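Local coordinates for 2-C-methyl-D-erythritol 4-phosphate cytidylyltransferase (Neisseria gonorrhoeae, PDB 1VGW), which probably catalyses the transfer of a cytidylyl group from CTP to 2-C-methyl-D-erythritol 4-phosphate, an early step of non-mevalonate isoprenoid biosynthesis, at residues B[8-13]-B[52-57]; B[132-137]-B[202-207]. All blocks are in the same frame, centred on the assembly; numbering follows the deposited sequence.

Interaction 1: B[8-13]-B[52-57]; sequences IALIPA and LTVVVV
Leu52 lies beside Ile8 where two parallel strands, 8-12 and 52-56, run side by side in the Rossmann-like core of this GT-A-type nucleotidyltransferase. Helix 36-45 connects them, making a beta-alpha-beta crossover, and the short strand axes diverge by only 13°. The Leu52 and Ile8 side chains point the same way, CD2 of the leucine 4.0 Å from CG2 of the isoleucine, while Leu52 O accepts the amide of Ala9. Thr53 sits on the other face with Ala9, and both lean on Phe44 of the crossover helix. Val54 spans the middle of the ladder: its N donates to Ala9 O at 2.9 Å and its O takes Ile11 N at 3.0 Å. Val55 returns to the helix side, against Leu41. CG1, anti to the backbone N (chi1 -174°), is the branch that approaches Ile11 O, at 3.7 Å, and it also meets Ala13 CB at 4.0 Å. Val56 continues the ladder, N to Ile11 O and O to Ala13 N. On the face of Leu10 and Pro12, its CG2 meets Leu10 CD1 at 4.0 Å, near helix 84-98. By Val57 the strand has ended, and its CG1 comes 4.2 Å from Ala13 O.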
# COMPACT_ATOMS: atom_id res chain seq x y z
N ILE B 8 21.89 6.13 15.71
CA ILE B 8 21.48 5.02 16.57
C ILE B 8 20.10 4.44 16.25
O ILE B 8 19.06 5.12 16.37
CB ILE B 8 21.49 5.47 18.04
CG1 ILE B 8 22.87 6.07 18.43
CG2 ILE B 8 21.14 4.36 19.01
CD1 ILE B 8 22.77 6.91 19.69
N ALA B 9 20.02 3.15 15.92
CA ALA B 9 18.72 2.51 15.63
C ALA B 9 17.99 2.10 16.90
O ALA B 9 18.63 1.56 17.84
CB ALA B 9 18.88 1.28 14.75
N LEU B 10 16.70 2.43 16.99
CA LEU B 10 15.94 2.01 18.20
C LEU B 10 14.70 1.23 17.71
O LEU B 10 13.91 1.67 16.86
CB LEU B 10 15.57 3.18 19.07
CG LEU B 10 14.68 3.07 20.26
CD1 LEU B 10 15.33 2.26 21.39
CD2 LEU B 10 14.26 4.43 20.87
N ILE B 11 14.55 0.02 18.22
CA ILE B 11 13.48 -0.91 17.77
C ILE B 11 12.62 -1.35 18.94
O ILE B 11 13.06 -2.07 19.83
CB ILE B 11 14.18 -2.17 17.14
CG1 ILE B 11 14.88 -1.77 15.83
CG2 ILE B 11 13.16 -3.28 16.87
CD1 ILE B 11 15.74 -2.84 15.24
N PRO B 12 11.44 -0.75 19.07
CA PRO B 12 10.51 -1.08 20.15
C PRO B 12 9.84 -2.43 19.83
O PRO B 12 9.11 -2.50 18.84
CB PRO B 12 9.52 0.05 20.10
CG PRO B 12 9.51 0.52 18.68
CD PRO B 12 10.78 0.07 18.04
N ALA B 13 10.18 -3.47 20.58
CA ALA B 13 9.61 -4.78 20.30
C ALA B 13 8.95 -5.43 21.50
O ALA B 13 8.92 -6.67 21.53
CB ALA B 13 10.75 -5.70 19.77
N LEU B 52 25.17 2.10 16.33
CA LEU B 52 24.68 1.29 17.42
C LEU B 52 23.22 0.90 17.12
O LEU B 52 22.54 1.59 16.34
CB LEU B 52 24.74 2.09 18.73
CG LEU B 52 24.30 1.42 20.02
CD1 LEU B 52 25.38 0.51 20.60
CD2 LEU B 52 23.89 2.41 21.09
N THR B 53 22.80 -0.21 17.73
CA THR B 53 21.44 -0.73 17.57
C THR B 53 20.94 -1.20 18.93
O THR B 53 21.66 -1.83 19.70
CB THR B 53 21.39 -1.84 16.53
OG1 THR B 53 21.81 -1.32 15.27
CG2 THR B 53 20.04 -2.50 16.42
N VAL B 54 19.75 -0.73 19.30
CA VAL B 54 19.14 -1.11 20.57
C VAL B 54 17.72 -1.67 20.31
O VAL B 54 17.08 -1.17 19.38
CB VAL B 54 19.01 0.07 21.53
CG1 VAL B 54 18.55 -0.37 22.91
CG2 VAL B 54 20.36 0.81 21.67
N VAL B 55 17.33 -2.69 21.05
CA VAL B 55 16.03 -3.34 20.97
C VAL B 55 15.42 -3.29 22.37
O VAL B 55 16.19 -3.61 23.28
CB VAL B 55 16.10 -4.84 20.60
CG1 VAL B 55 14.65 -5.35 20.40
CG2 VAL B 55 16.89 -5.08 19.33
N VAL B 56 14.21 -2.80 22.52
CA VAL B 56 13.62 -2.75 23.86
C VAL B 56 12.47 -3.78 23.94
O VAL B 56 11.52 -3.71 23.15
CB VAL B 56 13.06 -1.37 24.21
CG1 VAL B 56 12.40 -1.43 25.58
CG2 VAL B 56 14.14 -0.29 24.19
N VAL B 57 12.62 -4.77 24.81
CA VAL B 57 11.58 -5.77 24.97
C VAL B 57 10.93 -5.70 26.36
O VAL B 57 11.44 -5.04 27.26
CB VAL B 57 12.11 -7.21 24.84
CG1 VAL B 57 12.61 -7.51 23.46
CG2 VAL B 57 13.16 -7.42 25.94

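Interaction 2: B[132-137]-B[202-207]; sequences AAEGGI and RPLLIQ
Ile137 has more surface buried than any other residue where strand 136-141 runs parallel to strand 204-207, its side chain set alongside that of Leu205. Its CG1 falls between the backbone N and the carbonyl carbon (chi1 70°), and that atom comes 4.1 Å from Leu205 CD2. Its backbone bonds to 204-207 through both N and O: Ile137 N donates to Leu204 O at 3.1 Å, and Ile137 O receives Ile206 N almost straight on, at 2.9 Å. Leu204 is the second main residue. Its N reaches Gly135 O at 2.9 Å, and its side chain reaches the type I turn from Ala132 to Gly135, with CD1 4.0 Å from Ala132 CB. The two backbones are close here: Gly136 CA is 3.1 Å from Leu204 O, and a beta carbon on it would clash with Ile206 CD1. Glu134, in the turn, crosses Leu204 at an angle. A bend at chi2 (-87°) turns its CD, and OE2 lies 3.8 Å from Leu204 CD2, while CG comes 3.3 Å from Arg202 O. Arg202, Leu204 and Leu205 pack on Ile154, Gln153 and Ala149 of the second subunit, with backbone hydrogen bonds from Pro203 and Leu205. Within the chain, Ile206 packs on helix 119-129, Ile137 and Pro203 on helix 192-197, and Gly136 bonds through its backbone to Leu171 of strand 169-173.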
# COMPACT_ATOMS: atom_id res chain seq x y z
N ALA B 132 19.64 17.31 8.81
CA ALA B 132 18.68 18.40 8.87
C ALA B 132 18.18 18.44 10.31
O ALA B 132 17.66 17.37 10.72
CB ALA B 132 17.50 18.14 7.93
N ALA B 133 18.18 19.58 10.99
CA ALA B 133 17.76 19.59 12.39
C ALA B 133 16.33 19.11 12.60
O ALA B 133 15.95 18.67 13.72
CB ALA B 133 17.99 20.98 13.01
N GLU B 134 15.45 19.31 11.63
CA GLU B 134 14.06 18.92 11.72
C GLU B 134 13.78 17.42 11.51
O GLU B 134 12.66 16.98 11.79
CB GLU B 134 13.14 19.72 10.79
CG GLU B 134 13.35 19.50 9.32
CD GLU B 134 14.40 20.37 8.67
OE1 GLU B 134 15.50 20.57 9.25
OE2 GLU B 134 14.18 20.86 7.53
N GLY B 135 14.75 16.59 11.20
CA GLY B 135 14.52 15.16 11.07
C GLY B 135 13.68 14.86 9.82
O GLY B 135 13.42 15.78 9.04
N GLY B 136 13.18 13.64 9.74
CA GLY B 136 12.47 13.24 8.51
C GLY B 136 12.11 11.76 8.58
O GLY B 136 12.44 11.09 9.54
N ILE B 137 11.22 11.29 7.65
CA ILE B 137 10.78 9.92 7.71
C ILE B 137 10.72 9.31 6.32
O ILE B 137 10.67 10.01 5.32
CB ILE B 137 9.36 9.77 8.30
CG1 ILE B 137 8.31 10.33 7.32
CG2 ILE B 137 9.21 10.43 9.67
CD1 ILE B 137 6.88 10.24 7.83
N ARG B 202 8.59 20.89 11.19
CA ARG B 202 8.14 20.16 10.03
C ARG B 202 9.18 19.19 9.49
O ARG B 202 10.07 19.61 8.71
CB ARG B 202 7.84 21.17 8.92
CG ARG B 202 6.66 22.13 9.23
CD ARG B 202 6.41 22.89 7.91
NE ARG B 202 5.06 23.38 7.79
CZ ARG B 202 4.58 23.86 6.63
NH1 ARG B 202 5.32 23.86 5.55
NH2 ARG B 202 3.35 24.34 6.64
N PRO B 203 9.04 17.89 9.73
CA PRO B 203 10.06 16.92 9.28
C PRO B 203 10.07 16.73 7.79
O PRO B 203 9.05 16.98 7.13
CB PRO B 203 9.74 15.65 10.03
CG PRO B 203 8.92 16.08 11.19
CD PRO B 203 8.08 17.25 10.66
N LEU B 204 11.22 16.37 7.21
CA LEU B 204 11.26 16.13 5.76
C LEU B 204 10.53 14.82 5.42
O LEU B 204 10.41 13.93 6.27
CB LEU B 204 12.70 16.02 5.23
CG LEU B 204 13.73 17.08 5.54
CD1 LEU B 204 15.13 16.64 5.12
CD2 LEU B 204 13.43 18.38 4.79
N LEU B 205 10.08 14.68 4.18
CA LEU B 205 9.51 13.43 3.69
C LEU B 205 10.53 12.85 2.67
O LEU B 205 10.79 13.50 1.65
CB LEU B 205 8.17 13.58 2.97
CG LEU B 205 6.94 13.80 3.83
CD1 LEU B 205 5.85 14.52 3.05
CD2 LEU B 205 6.39 12.51 4.44
N ILE B 206 11.07 11.68 2.99
CA ILE B 206 12.04 10.99 2.12
C ILE B 206 11.40 9.72 1.54
O ILE B 206 10.63 8.97 2.17
CB ILE B 206 13.29 10.66 2.92
CG1 ILE B 206 14.05 12.00 3.26
CG2 ILE B 206 14.24 9.70 2.28
CD1 ILE B 206 13.99 12.21 4.77
N GLN B 207 11.60 9.49 0.26
CA GLN B 207 11.05 8.38 -0.48
C GLN B 207 11.42 7.04 0.11
O GLN B 207 12.59 6.71 0.27
CB GLN B 207 11.47 8.44 -1.95
CG GLN B 207 11.00 7.32 -2.81
CD GLN B 207 9.51 7.16 -3.01
OE1 GLN B 207 8.68 8.11 -3.03
NE2 GLN B 207 9.13 5.90 -3.24

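How the interactions relate
Both contacts belong to one mixed sheet, yet they do not touch: their centres are 20 Å apart and their nearest atoms about 11 Å. Strands 106-109 and 169-173 come between them, the first pairing with strand 7-12 of interaction 1 and the second with strand 136-141 of interaction 2. Interaction 1 is the more buried and lies nearer the predicted active-site residues: the side chain of Pro12 is about 9 Å from that of Lys214, predicted to position MEP, and the side chain of Ala13 about 10 Å from that of Lys26, a predicted transition-state stabiliser. Interaction 2 lies away from those sites, and there the sheet meets the second subunit.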